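Long-range contacts in aluminum resistance protein (Clostridium novyi, PDB 3I16), which is probably a pyridoxal-5'-phosphate-dependent carbon-sulfur lyase of the methionine gamma-lyase family, thought to be involved in aluminum resistance: residues I214-N219 with L237-L242; A318-M323 with I337-K342. One frame throughout, in Å; residues are numbered along the deposited sequence. Where two conformers were deposited one is given.

Contact 1 of 2, residues I214-N219 with L237-L242; sequences ICFVDN and LIAGSL. With PLP (pyridoxal-5'-phosphate), chain J.
The carbonyl oxygen of Leu237 is gripped twice by the neighbouring strand: Val217 N donates to Leu237 O at 2.9 Å (164° at the hydrogen), and Phe216 CA adds a C-H...O contact to the same oxygen at 3.3 Å. Strands 214-218 and 237-241 run parallel in the mixed sheet of a fold type I PLP enzyme. Ala239 N returns a bond to Val217 O at 3.1 Å, and Asn219 N extends the pairing to Ala239 O just past the end of the first strand.

On the face covered by helix 100-111, CG of Phe216 stands anti to the backbone N (chi1 175°), and the ring leans across to the second strand. Its CD1 rests on Leu237 CG at 3.7 Å, while the methyl of Ala239 meets the ring edge near CE1. The other face carries Val217 CB against Ile238 CG2, with the amide of Asn219 alongside Ile238; Arg184, Glu229 and Tyr256 bind that amide.

Asp218 projects on the Phe216 side to the cofactor, which is also hydrogen-bonded to Gly100 N, Thr101 OG1 and Tyr68 OH of the second subunit. A very short hydrogen bond, 2.5 Å, joins PLP N1 to Asp218 OD2.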
loop_
_atom_site.group_PDB
_atom_site.type_symbol
_atom_site.label_atom_id
_atom_site.label_comp_id
_atom_site.label_asym_id
_atom_site.label_seq_id
_atom_site.Cartn_x
_atom_site.Cartn_y
_atom_site.Cartn_z
ATOM N N ILE B 214 -31.162 -19.028 -16.280
ATOM C CA ILE B 214 -30.468 -18.012 -15.487
ATOM C C ILE B 214 -30.642 -16.658 -16.192
ATOM O O ILE B 214 -30.348 -16.509 -17.387
ATOM C CB ILE B 214 -28.964 -18.328 -15.350
ATOM C CG1 ILE B 214 -28.755 -19.643 -14.609
ATOM C CG2 ILE B 214 -28.207 -17.201 -14.636
ATOM C CD1 ILE B 214 -29.499 -19.739 -13.255
ATOM N N CYS B 215 -31.172 -15.689 -15.463
ATOM C CA CYS B 215 -31.289 -14.334 -15.974
ATOM C C CYS B 215 -30.115 -13.509 -15.451
ATOM O O CYS B 215 -30.054 -13.173 -14.265
ATOM C CB CYS B 215 -32.631 -13.762 -15.583
ATOM S SG CYS B 215 -33.961 -14.498 -16.613
ATOM N N PHE B 216 -29.177 -13.223 -16.356
ATOM C CA PHE B 216 -27.954 -12.491 -16.061
ATOM C C PHE B 216 -27.967 -11.054 -16.600
ATOM O O PHE B 216 -28.192 -10.832 -17.778
ATOM C CB PHE B 216 -26.754 -13.263 -16.641
ATOM C CG PHE B 216 -25.432 -12.554 -16.502
ATOM C CD1 PHE B 216 -24.977 -12.139 -15.253
ATOM C CD2 PHE B 216 -24.604 -12.377 -17.599
ATOM C CE1 PHE B 216 -23.758 -11.495 -15.119
ATOM C CE2 PHE B 216 -23.353 -11.750 -17.473
ATOM C CZ PHE B 216 -22.925 -11.315 -16.229
ATOM N N VAL B 217 -27.710 -10.082 -15.729
ATOM C CA VAL B 217 -27.676 -8.683 -16.149
ATOM C C VAL B 217 -26.308 -8.055 -15.974
ATOM O O VAL B 217 -25.695 -8.134 -14.905
ATOM C CB VAL B 217 -28.682 -7.814 -15.366
ATOM C CG1 VAL B 217 -28.653 -6.362 -15.913
ATOM C CG2 VAL B 217 -30.086 -8.408 -15.451
ATOM N N ASP B 218 -25.845 -7.447 -17.059
ATOM C CA ASP B 218 -24.647 -6.601 -17.099
ATOM C C ASP B 218 -25.165 -5.289 -16.558
ATOM O O ASP B 218 -25.884 -4.567 -17.252
ATOM C CB ASP B 218 -24.198 -6.445 -18.561
ATOM C CG ASP B 218 -23.098 -5.403 -18.763
ATOM O OD1 ASP B 218 -22.738 -4.656 -17.827
ATOM O OD2 ASP B 218 -22.574 -5.366 -19.894
ATOM N N ASN B 219 -24.796 -4.986 -15.326
ATOM C CA ASN B 219 -25.300 -3.839 -14.600
ATOM C C ASN B 219 -24.411 -2.593 -14.667
ATOM O O ASN B 219 -24.746 -1.568 -14.062
ATOM C CB ASN B 219 -25.512 -4.233 -13.119
ATOM C CG ASN B 219 -26.583 -3.388 -12.435
ATOM O OD1 ASN B 219 -27.592 -3.063 -13.057
ATOM N ND2 ASN B 219 -26.375 -3.036 -11.162
ATOM N N LEU B 237 -28.306 -13.129 -11.388
ATOM C CA LEU B 237 -26.908 -12.733 -11.290
ATOM C C LEU B 237 -26.714 -11.442 -12.055
ATOM O O LEU B 237 -27.301 -11.252 -13.125
ATOM C CB LEU B 237 -26.016 -13.827 -11.891
ATOM C CG LEU B 237 -24.489 -13.683 -11.871
ATOM C CD1 LEU B 237 -23.935 -13.724 -10.455
ATOM C CD2 LEU B 237 -23.806 -14.802 -12.704
ATOM N N ILE B 238 -25.885 -10.565 -11.494
ATOM C CA ILE B 238 -25.528 -9.307 -12.117
ATOM C C ILE B 238 -24.050 -9.162 -11.948
ATOM O O ILE B 238 -23.474 -9.780 -11.063
ATOM C CB ILE B 238 -26.234 -8.066 -11.490
ATOM C CG1 ILE B 238 -25.866 -7.871 -10.005
ATOM C CG2 ILE B 238 -27.745 -8.169 -11.660
ATOM C CD1 ILE B 238 -26.441 -6.579 -9.421
ATOM N N ALA B 239 -23.439 -8.338 -12.794
ATOM C CA ALA B 239 -22.017 -8.077 -12.713
ATOM C C ALA B 239 -21.737 -6.653 -13.085
ATOM O O ALA B 239 -22.504 -6.059 -13.864
ATOM C CB ALA B 239 -21.234 -9.018 -13.653
ATOM N N GLY B 240 -20.628 -6.135 -12.564
ATOM C CA GLY B 240 -20.154 -4.794 -12.885
ATOM C C GLY B 240 -18.708 -4.516 -12.496
ATOM O O GLY B 240 -18.033 -5.342 -11.879
ATOM N N SER B 241 -18.252 -3.320 -12.865
ATOM C CA SER B 241 -16.884 -2.831 -12.612
ATOM C C SER B 241 -16.803 -1.884 -11.402
ATOM O O SER B 241 -17.622 -0.977 -11.256
ATOM C CB SER B 241 -16.370 -2.087 -13.850
ATOM O OG SER B 241 -15.165 -1.378 -13.571
ATOM N N LEU B 242 -15.792 -2.065 -10.558
ATOM C CA LEU B 242 -15.622 -1.197 -9.400
ATOM C C LEU B 242 -15.001 0.172 -9.759
ATOM O O LEU B 242 -14.817 0.994 -8.876
ATOM C CB LEU B 242 -14.799 -1.881 -8.278
ATOM C CG LEU B 242 -15.383 -3.060 -7.477
ATOM C CD1 LEU B 242 -14.631 -3.146 -6.146
ATOM C CD2 LEU B 242 -16.872 -2.962 -7.179
HETATM N N1 PLP J . -20.840 -3.619 -20.317
HETATM C C2 PLP J . -21.218 -2.332 -20.560
HETATM C C2A PLP J . -22.580 -2.048 -21.114
HETATM C C3 PLP J . -20.318 -1.307 -20.273
HETATM O O3 PLP J . -20.702 -0.010 -20.506
HETATM C C4 PLP J . -19.046 -1.595 -19.758
HETATM C C5 PLP J . -18.674 -2.914 -19.522
HETATM C C6 PLP J . -19.593 -3.907 -19.795
HETATM C C5A PLP J . -17.334 -3.318 -18.935
HETATM O O4P PLP J . -16.274 -2.629 -19.510
HETATM P P PLP J . -14.732 -2.645 -18.968
HETATM O O1P PLP J . -14.581 -2.366 -17.479
HETATM O O2P PLP J . -14.121 -1.482 -19.713
HETATM O O3P PLP J . -14.113 -3.995 -19.295
#

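Contact 2 of 2, residues A318-M323 with I337-K342; sequences AGFEVM and IKFNDK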
loop_
_atom_site.group_PDB
_atom_site.type_symbol
_atom_site.label_atom_id
_atom_site.label_comp_id
_atom_site.label_asym_id
_atom_site.label_seq_id
_atom_site.Cartn_x
_atom_site.Cartn_y
_atom_site.Cartn_z
ATOM N N ALA B 318 -27.543 24.080 -27.700
ATOM C CA ALA B 318 -26.438 24.460 -28.606
ATOM C C ALA B 318 -26.724 24.049 -30.050
ATOM O O ALA B 318 -26.212 24.672 -30.976
ATOM C CB ALA B 318 -25.107 23.864 -28.127
ATOM N N GLY B 319 -27.564 23.030 -30.238
ATOM C CA GLY B 319 -27.984 22.604 -31.571
ATOM C C GLY B 319 -27.643 21.175 -31.972
ATOM O O GLY B 319 -27.834 20.813 -33.116
ATOM N N PHE B 320 -27.158 20.368 -31.038
ATOM C CA PHE B 320 -26.801 18.985 -31.323
ATOM C C PHE B 320 -27.904 18.012 -30.903
ATOM O O PHE B 320 -28.623 18.273 -29.936
ATOM C CB PHE B 320 -25.526 18.632 -30.553
ATOM C CG PHE B 320 -24.385 19.546 -30.851
ATOM C CD1 PHE B 320 -23.700 19.443 -32.054
ATOM C CD2 PHE B 320 -24.008 20.535 -29.949
ATOM C CE1 PHE B 320 -22.656 20.320 -32.344
ATOM C CE2 PHE B 320 -22.954 21.390 -30.220
ATOM C CZ PHE B 320 -22.281 21.288 -31.420
ATOM N N GLU B 321 -28.032 16.897 -31.623
ATOM C CA GLU B 321 -28.965 15.863 -31.222
ATOM C C GLU B 321 -28.337 15.156 -30.036
ATOM O O GLU B 321 -27.129 14.900 -30.021
ATOM C CB GLU B 321 -29.206 14.838 -32.317
ATOM C CG GLU B 321 -30.036 15.287 -33.469
ATOM C CD GLU B 321 -30.238 14.150 -34.459
ATOM O OE1 GLU B 321 -30.752 13.064 -34.061
ATOM O OE2 GLU B 321 -29.858 14.349 -35.628
ATOM N N VAL B 322 -29.166 14.803 -29.069
ATOM C CA VAL B 322 -28.710 14.156 -27.848
ATOM C C VAL B 322 -29.602 12.956 -27.535
ATOM O O VAL B 322 -30.768 12.940 -27.899
ATOM C CB VAL B 322 -28.721 15.148 -26.657
ATOM C CG1 VAL B 322 -27.705 16.284 -26.902
ATOM C CG2 VAL B 322 -30.142 15.712 -26.408
HETATM N N MSE B 323 -29.039 11.974 -26.843
HETATM C CA MSE B 323 -29.737 10.749 -26.463
HETATM C C MSE B 323 -29.161 10.341 -25.129
HETATM O O MSE B 323 -27.967 10.095 -25.037
HETATM C CB MSE B 323 -29.476 9.656 -27.503
HETATM C CG MSE B 323 -29.865 8.218 -27.097
HETATM SE SE MSE B 323 -31.745 8.071 -26.869
HETATM C CE MSE B 323 -32.345 8.354 -28.678
ATOM N N ILE B 337 -24.077 12.303 -27.598
ATOM C CA ILE B 337 -24.207 13.515 -28.403
ATOM C C ILE B 337 -23.832 13.161 -29.856
ATOM O O ILE B 337 -22.715 12.719 -30.108
ATOM C CB ILE B 337 -23.222 14.610 -27.921
ATOM C CG1 ILE B 337 -23.229 14.757 -26.394
ATOM C CG2 ILE B 337 -23.494 15.934 -28.602
ATOM C CD1 ILE B 337 -22.110 15.605 -25.894
ATOM N N LYS B 338 -24.757 13.357 -30.797
ATOM C CA LYS B 338 -24.515 13.087 -32.203
ATOM C C LYS B 338 -24.003 14.385 -32.802
ATOM O O LYS B 338 -24.736 15.372 -32.889
ATOM C CB LYS B 338 -25.797 12.616 -32.900
ATOM C CG LYS B 338 -25.617 12.206 -34.368
ATOM C CD LYS B 338 -26.878 11.578 -35.028
ATOM C CE LYS B 338 -27.272 10.235 -34.377
ATOM N NZ LYS B 338 -28.295 9.439 -35.139
ATOM N N PHE B 339 -22.727 14.406 -33.166
ATOM C CA PHE B 339 -22.142 15.599 -33.766
ATOM C C PHE B 339 -22.353 15.676 -35.275
ATOM O O PHE B 339 -22.519 16.777 -35.795
ATOM C CB PHE B 339 -20.647 15.731 -33.419
ATOM C CG PHE B 339 -20.397 16.116 -31.987
ATOM C CD1 PHE B 339 -20.573 17.424 -31.578
ATOM C CD2 PHE B 339 -19.999 15.177 -31.056
ATOM C CE1 PHE B 339 -20.358 17.787 -30.272
ATOM C CE2 PHE B 339 -19.777 15.535 -29.728
ATOM C CZ PHE B 339 -19.950 16.833 -29.340
ATOM N N ASN B 340 -22.389 14.530 -35.962
ATOM C CA ASN B 340 -22.510 14.501 -37.434
ATOM C C ASN B 340 -21.421 15.379 -38.052
ATOM O O ASN B 340 -21.670 16.160 -38.982
ATOM C CB ASN B 340 -23.920 14.913 -37.916
ATOM C CG ASN B 340 -24.899 13.751 -37.903
ATOM O OD1 ASN B 340 -24.550 12.626 -38.277
ATOM N ND2 ASN B 340 -26.133 14.019 -37.494
ATOM N N ASP B 341 -20.214 15.218 -37.498
ATOM C CA ASP B 341 -19.043 16.011 -37.833
ATOM C C ASP B 341 -17.868 15.456 -37.025
ATOM O O ASP B 341 -17.824 15.591 -35.809
ATOM C CB ASP B 341 -19.277 17.482 -37.486
ATOM C CG ASP B 341 -18.140 18.360 -37.913
ATOM O OD1 ASP B 341 -16.987 17.888 -37.906
ATOM O OD2 ASP B 341 -18.405 19.517 -38.266
ATOM N N LYS B 342 -16.926 14.824 -37.712
ATOM C CA LYS B 342 -15.772 14.196 -37.069
ATOM C C LYS B 342 -14.889 15.227 -36.342
ATOM O O LYS B 342 -14.325 14.938 -35.286
ATOM C CB LYS B 342 -14.949 13.435 -38.119
ATOM C CG LYS B 342 -13.951 12.416 -37.565
ATOM C CD LYS B 342 -13.151 11.805 -38.714
ATOM C CE LYS B 342 -12.093 10.834 -38.219
HETATM O O HOH W 1 -26.465 16.769 -34.076
#
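Phe320 and Phe339 meet edge to face, the CD1-CE1 edge of Phe339 directed at one face of Phe320 toward its rim, with centroids 5.1 Å apart and planes at 66°. The closest atoms are Phe320 CE1 and Phe339 CD1, 3.6 Å apart. With CG anti to the carbonyl carbon (chi1 -56°), the Phe320 ring is placed beside its own backbone N, where it meets Phe339. A separate apolar contact sets Phe320 CB against Ile337 CG2 at 3.9 Å.

Among the polar links of this antiparallel hairpin, Lys338 N donates to Glu321 O at 2.9 Å, nearly straight at 163°. A water bridges the two backbones, accepting from Glu321 N at 2.9 Å and donating to Lys338 O.

The charged pair is looser. Glu321 and Lys338 run side by side, CB to CB 4.1 Å, but Glu321 OE1 stays 4.5 Å from Lys338 NZ, beyond a salt bridge; the lysine also makes a cation-pi contact with Trp190.

Within this chain strand 321-323 is an outermost strand of the antiparallel sheet, and Ile337 bonds through its backbone to Ala403 in strand 402-406. Met315 of helix 287-318, Lys344 of helix 342-354 and Ile425 of helix 411-425 all pack against both phenylalanines.

In the fold
Following the chain from the N terminus, contact 1 comes first: the 17 residues between its segments, without helix or strand, include Cys220 and Tyr221 of the cofactor pocket, and Lys244 of that pocket follows soon after its second segment. The chain then adds strand 255-259 to the same mixed sheet and runs through helix 261-271 and the long helix 287-318. Straight after that helix, contact 2 opens and closes a hairpin over 13 residues. The two contacts lie in series, neither nested nor crossed, with centres about 31 Å apart and nearest atoms about 16 Å apart. One joins neighbouring strands inside the cofactor-binding sheet; the other builds the margin of the separate antiparallel sheet.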